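Local coordinates for protein giant-lens (Drosophila melanogaster, PDB 3CGU), which antagonises epidermal growth factor receptor signalling by sequestering the activating ligand spitz, without itself contacting the receptor, at the interface of chains A and B. Coordinates in Å, arbitrary orientation; residue numbers count along the deposited sequence, not the author numbering. Chains: chain A/B, Protein giant-lens.

Contact 1: the interface of chains A and B. Residues chain A 42, 44, 62; chain B 62-64, 71, 76.
The backbone carbonyl oxygen of A:Glu42 meets carbon, not a donor: the methyl CB of B:Ala71, on strand 69-72, lies 3.6 Å from A:Glu42 O. The rest of the patch is likewise apolar, with no nitrogen or oxygen of either chain close enough to bond across. Next along, the ring of A:Pro44 and the side chain of B:Val64 reach for each other tip to tip, A:Pro44 CD standing 3.8 Å from B:Val64 CG1. A chi1 of -51°, with CG1 anti to the carbonyl carbon, sends that methyl to the proline, while CG2 touches CD more loosely. B:His76, on strand 75-79, crosses the same ring obliquely and offers the CE1 corner of its imidazole, 4.1 Å from A:Pro44 CG. Farther out, A:Leu62 lays CD1 over the backbone of B:Gly63, 4.0 Å from its CA, where the glycine presents no side chain. B:Leu62 CD1 adds a contact of 4.2 Å with A:Leu62 C, the backbone carbonyl carbon. All of these residues belong to the two parts of two-fingered domain 1; in the dimer of the crystal, which may not be the biological one, the patch gives the paired first domains an apolar, non-directional seam.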
# COMPACT_ATOMS: atom_id res chain seq x y z
N GLU A 42 6.71 -0.71 -5.01
CA GLU A 42 8.09 -1.09 -4.77
C GLU A 42 8.97 -0.08 -5.49
O GLU A 42 9.26 1.00 -4.97
CB GLU A 42 8.39 -2.51 -5.27
CG GLU A 42 7.91 -3.62 -4.34
CD GLU A 42 8.60 -3.58 -2.98
OE1 GLU A 42 9.53 -4.40 -2.74
OE2 GLU A 42 8.22 -2.71 -2.15
N PRO A 44 9.23 2.66 -8.10
CA PRO A 44 8.28 3.60 -8.68
C PRO A 44 8.32 3.56 -10.21
O PRO A 44 9.40 3.60 -10.80
CB PRO A 44 8.79 4.96 -8.19
CG PRO A 44 9.68 4.66 -7.04
CD PRO A 44 10.28 3.34 -7.32
N LEU A 62 6.93 13.22 -8.83
CA LEU A 62 6.47 12.07 -8.07
C LEU A 62 5.68 12.53 -6.86
O LEU A 62 5.10 11.72 -6.15
CB LEU A 62 7.65 11.21 -7.61
CG LEU A 62 8.45 10.45 -8.67
CD1 LEU A 62 9.62 9.74 -7.99
CD2 LEU A 62 7.56 9.44 -9.40
N LEU B 62 12.46 11.80 -3.77
CA LEU B 62 11.36 10.88 -3.56
C LEU B 62 11.57 9.60 -4.34
O LEU B 62 10.81 8.65 -4.20
CB LEU B 62 10.04 11.51 -3.97
CG LEU B 62 9.56 12.69 -3.12
CD1 LEU B 62 8.37 13.36 -3.81
CD2 LEU B 62 9.19 12.24 -1.72
N GLY B 63 12.60 9.59 -5.18
CA GLY B 63 12.87 8.45 -6.05
C GLY B 63 13.91 7.53 -5.45
O GLY B 63 14.32 7.73 -4.32
N VAL B 64 14.33 6.53 -6.21
CA VAL B 64 15.26 5.51 -5.71
C VAL B 64 16.51 5.44 -6.58
O VAL B 64 17.17 4.41 -6.64
CB VAL B 64 14.60 4.10 -5.71
CG1 VAL B 64 13.23 4.15 -4.98
CG2 VAL B 64 14.43 3.58 -7.16
N ALA B 71 13.69 0.89 -0.91
CA ALA B 71 12.25 1.00 -1.09
C ALA B 71 11.59 -0.22 -0.50
O ALA B 71 11.98 -1.35 -0.79
CB ALA B 71 11.92 1.12 -2.57
N HIS B 76 10.01 4.62 1.75
CA HIS B 76 11.41 4.73 1.35
C HIS B 76 12.28 5.01 2.57
O HIS B 76 11.94 5.85 3.40
CB HIS B 76 11.59 5.85 0.32
CG HIS B 76 11.01 5.53 -1.02
ND1 HIS B 76 11.28 6.28 -2.15
CD2 HIS B 76 10.20 4.52 -1.42
CE1 HIS B 76 10.64 5.76 -3.18
NE2 HIS B 76 9.97 4.69 -2.76

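Contact 2: the interface of chains A and B. Residues chain A 71-73, 76; chain B 40-42.
A:Lys73, in the tight turn between strands 69-72 and 75-79 of two-fingered domain 1, docks against the loop of B:Tyr41 and B:Glu42 from the same domain of the other chain. The compact part centres on two hydrogen bonds between the lysine's backbone and both the side-chain carboxylate and the amide of B:Glu42. The amide N of A:Lys73 gives its hydrogen to carboxylate oxygen OE1 of B:Glu42 at 2.5 Å, meeting it on the syn side but 31° out of the carboxylate plane. In return B:Glu42 N donates to A:Lys73 O at 3.2 Å, arriving in the carbonyl plane on a lone pair. B:Glu42 bends at chi2 (-49°), which folds its carboxylate back beside its own backbone and brings OE1 to the lysine amide. A:Ala71 closes in as well, its CB 3.4 Å from B:Glu42 O. B:Tyr41 holds CG anti to its backbone N (chi1 -172°), and one face of its ring takes A:Lys73 CA, 3.9 Å above the plane and toward the rim. The two side chains lie side by side, pointing the same way, A:Lys73 CD still 3.9 Å from the phenol OH of B:Tyr41.

The looser side begins beyond CD. Bends at chi3 and chi4 carry the ammonium NZ to a long salt bridge of 3.7 Å with OD1 of A:Asp72 in its own chain. A:His76 CE1 stays 4.3 Å from B:Glu42 O.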
# COMPACT_ATOMS: atom_id res chain seq x y z
N ALA A 71 -3.68 11.92 -5.48
CA ALA A 71 -3.06 10.83 -4.74
C ALA A 71 -4.13 9.83 -4.31
O ALA A 71 -5.17 10.24 -3.81
CB ALA A 71 -2.32 11.38 -3.51
N ASP A 72 -3.87 8.54 -4.51
CA ASP A 72 -4.86 7.50 -4.18
C ASP A 72 -4.20 6.20 -3.72
O ASP A 72 -3.78 5.38 -4.54
CB ASP A 72 -5.74 7.21 -5.39
CG ASP A 72 -6.61 5.97 -5.20
OD1 ASP A 72 -7.34 5.91 -4.18
OD2 ASP A 72 -6.58 5.05 -6.07
N LYS A 73 -4.11 6.05 -2.42
CA LYS A 73 -3.44 4.93 -1.81
C LYS A 73 -2.00 4.77 -2.29
O LYS A 73 -1.10 5.35 -1.75
CB LYS A 73 -4.27 3.64 -1.96
CG LYS A 73 -5.71 3.86 -1.62
CD LYS A 73 -6.48 2.58 -1.40
CE LYS A 73 -6.77 1.83 -2.67
NZ LYS A 73 -7.95 2.31 -3.38
N HIS A 76 -0.54 7.61 -8.02
CA HIS A 76 -0.78 9.02 -8.34
C HIS A 76 -1.38 9.13 -9.73
O HIS A 76 -0.94 8.46 -10.65
CB HIS A 76 0.53 9.81 -8.32
CG HIS A 76 1.09 10.01 -6.95
ND1 HIS A 76 0.74 9.22 -5.88
CD2 HIS A 76 2.01 10.90 -6.48
CE1 HIS A 76 1.40 9.63 -4.81
NE2 HIS A 76 2.18 10.64 -5.15
N LEU B 40 4.84 7.24 1.06
CA LEU B 40 4.22 7.66 -0.18
C LEU B 40 2.80 7.10 -0.32
O LEU B 40 2.33 6.85 -1.43
CB LEU B 40 5.06 7.18 -1.36
CG LEU B 40 6.50 7.67 -1.46
CD1 LEU B 40 7.26 6.87 -2.51
CD2 LEU B 40 6.50 9.15 -1.81
N TYR B 41 2.12 6.86 0.78
CA TYR B 41 0.77 6.41 0.73
C TYR B 41 -0.03 7.67 0.92
O TYR B 41 0.33 8.49 1.75
CB TYR B 41 0.54 5.43 1.87
CG TYR B 41 -0.78 4.72 1.86
CD1 TYR B 41 -1.86 5.23 2.49
CD2 TYR B 41 -0.92 3.52 1.24
CE1 TYR B 41 -3.01 4.59 2.47
CE2 TYR B 41 -2.06 2.88 1.22
CZ TYR B 41 -3.11 3.41 1.85
OH TYR B 41 -4.28 2.75 1.85
N GLU B 42 -1.08 7.87 0.17
CA GLU B 42 -1.82 9.13 0.25
C GLU B 42 -0.95 10.36 0.08
O GLU B 42 -0.33 10.48 -0.95
CB GLU B 42 -2.66 9.21 1.51
CG GLU B 42 -3.86 8.30 1.49
CD GLU B 42 -4.67 8.41 0.23
OE1 GLU B 42 -4.83 7.42 -0.48
OE2 GLU B 42 -5.16 9.50 -0.04

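Contact 3: the interface of chains A and B. Residues chain A 73, 119-121, 173, 175; chain B 41-42, 166, 169.
Strand 169-176 of two-fingered domain 3 pairs here with its copy in the other chain, A:Asn175 and B:Leu169 forming an antiparallel bridge. B:Leu169, with CG anti to its backbone N (chi1 175°), pushes CD1 against the side-chain amide of A:Asn175. CD1 sits over the face of the amide, 3.7 Å from CG of A:Asn175, with OD1 and ND2 at similar range. A:Asn173, two residues back on the same strand, approaches that methyl with OD1. The other branch, CD2, turns to domain 2, where it meets A:Val121 CG2 at 4.0 Å, the two side chains crossing at about a right angle. Within chain B the phenol OH of B:Tyr41 lies 4.0 Å from B:Leu169 CD2, so the tyrosine linking to A:Lys73 also borders this cluster. An alanine in place of B:Tyr41 would probably leave the aliphatic part of A:Lys73 without its ring partner and open a gap beside B:Leu169. Beside it, B:Gln166 brings its amide NE2 to 4.0 Å from A:Val121 CG2 and reaches the A:Asn119 backbone. NE2 of B:Gln166 is modelled 2.6 Å from A:Asn119 O, but its hydrogens are not aimed at that oxygen, and the pair is doubtful as a bond.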
# COMPACT_ATOMS: atom_id res chain seq x y z
N LYS A 73 -4.11 6.05 -2.42
CA LYS A 73 -3.44 4.93 -1.81
C LYS A 73 -2.00 4.77 -2.29
O LYS A 73 -1.10 5.35 -1.75
CB LYS A 73 -4.27 3.64 -1.96
CG LYS A 73 -5.71 3.86 -1.62
CD LYS A 73 -6.48 2.58 -1.40
CE LYS A 73 -6.77 1.83 -2.67
NZ LYS A 73 -7.95 2.31 -3.38
N ASN A 119 -8.57 12.45 3.32
CA ASN A 119 -8.50 11.05 3.79
C ASN A 119 -9.77 10.21 3.54
O ASN A 119 -10.28 9.54 4.44
CB ASN A 119 -8.03 10.95 5.24
CG ASN A 119 -8.88 11.75 6.20
OD1 ASN A 119 -8.36 12.53 7.01
ND2 ASN A 119 -10.20 11.56 6.13
N SER A 120 -10.25 10.25 2.30
CA SER A 120 -11.29 9.35 1.86
C SER A 120 -10.71 8.56 0.70
O SER A 120 -10.18 9.14 -0.25
CB SER A 120 -12.52 10.12 1.41
OG SER A 120 -13.21 9.40 0.38
N VAL A 121 -10.81 7.24 0.77
CA VAL A 121 -10.15 6.39 -0.21
C VAL A 121 -11.13 5.82 -1.23
O VAL A 121 -12.24 5.46 -0.90
CB VAL A 121 -9.38 5.26 0.49
CG1 VAL A 121 -8.92 4.19 -0.50
CG2 VAL A 121 -8.19 5.86 1.24
N ASN A 173 -7.40 -4.95 1.11
CA ASN A 173 -7.93 -3.73 1.69
C ASN A 173 -9.34 -3.98 2.16
O ASN A 173 -10.14 -4.55 1.43
CB ASN A 173 -7.93 -2.60 0.67
CG ASN A 173 -6.61 -1.92 0.58
OD1 ASN A 173 -6.49 -0.75 0.90
ND2 ASN A 173 -5.58 -2.66 0.15
N ASN A 175 -12.65 -2.08 3.50
CA ASN A 175 -13.41 -0.86 3.71
C ASN A 175 -14.73 -1.11 4.42
O ASN A 175 -15.59 -1.88 3.94
CB ASN A 175 -13.68 -0.16 2.38
CG ASN A 175 -12.54 0.77 1.99
OD1 ASN A 175 -11.72 0.43 1.15
ND2 ASN A 175 -12.48 1.94 2.63
N TYR B 41 2.12 6.86 0.78
CA TYR B 41 0.77 6.41 0.73
C TYR B 41 -0.03 7.67 0.92
O TYR B 41 0.33 8.49 1.75
CB TYR B 41 0.54 5.43 1.87
CG TYR B 41 -0.78 4.72 1.86
CD1 TYR B 41 -1.86 5.23 2.49
CD2 TYR B 41 -0.92 3.52 1.24
CE1 TYR B 41 -3.01 4.59 2.47
CE2 TYR B 41 -2.06 2.88 1.22
CZ TYR B 41 -3.11 3.41 1.85
OH TYR B 41 -4.28 2.75 1.85
N GLU B 42 -1.08 7.87 0.17
CA GLU B 42 -1.82 9.13 0.25
C GLU B 42 -0.95 10.36 0.08
O GLU B 42 -0.33 10.48 -0.95
CB GLU B 42 -2.66 9.21 1.51
CG GLU B 42 -3.86 8.30 1.49
CD GLU B 42 -4.67 8.41 0.23
OE1 GLU B 42 -4.83 7.42 -0.48
OE2 GLU B 42 -5.16 9.50 -0.04
N GLN B 166 -7.08 4.18 8.43
CA GLN B 166 -7.91 5.21 9.06
C GLN B 166 -9.13 4.61 9.75
O GLN B 166 -9.26 3.39 9.84
CB GLN B 166 -8.30 6.30 8.05
CG GLN B 166 -8.79 5.80 6.72
CD GLN B 166 -8.46 6.76 5.58
OE1 GLN B 166 -7.29 7.15 5.40
NE2 GLN B 166 -9.48 7.14 4.80
N LEU B 169 -10.81 1.92 7.57
CA LEU B 169 -10.00 1.24 6.58
C LEU B 169 -8.86 0.46 7.22
O LEU B 169 -7.99 1.05 7.88
CB LEU B 169 -9.44 2.25 5.58
CG LEU B 169 -8.47 1.67 4.55
CD1 LEU B 169 -9.18 0.69 3.64
CD2 LEU B 169 -7.85 2.78 3.73

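The centres of the C-alpha atoms of contacts 1 and 2 lie about 12 Å apart, those of contacts 2 and 3 about 9 Å, and those of contacts 1 and 3 about 19 Å. Contacts 2 and 3 share A:Lys73, B:Tyr41 and B:Glu42, so the polar turn-to-loop joint runs on into the strand pairing of the third domains. Contact 1 holds counterparts of contact 2 with the chains exchanged, such as A:Glu42 beside B:Ala71. Two-fold symmetry repeats each contact, and all three two-fingered domains contribute, though the structure alone does not show whether unliganded Argos pairs this way in solution.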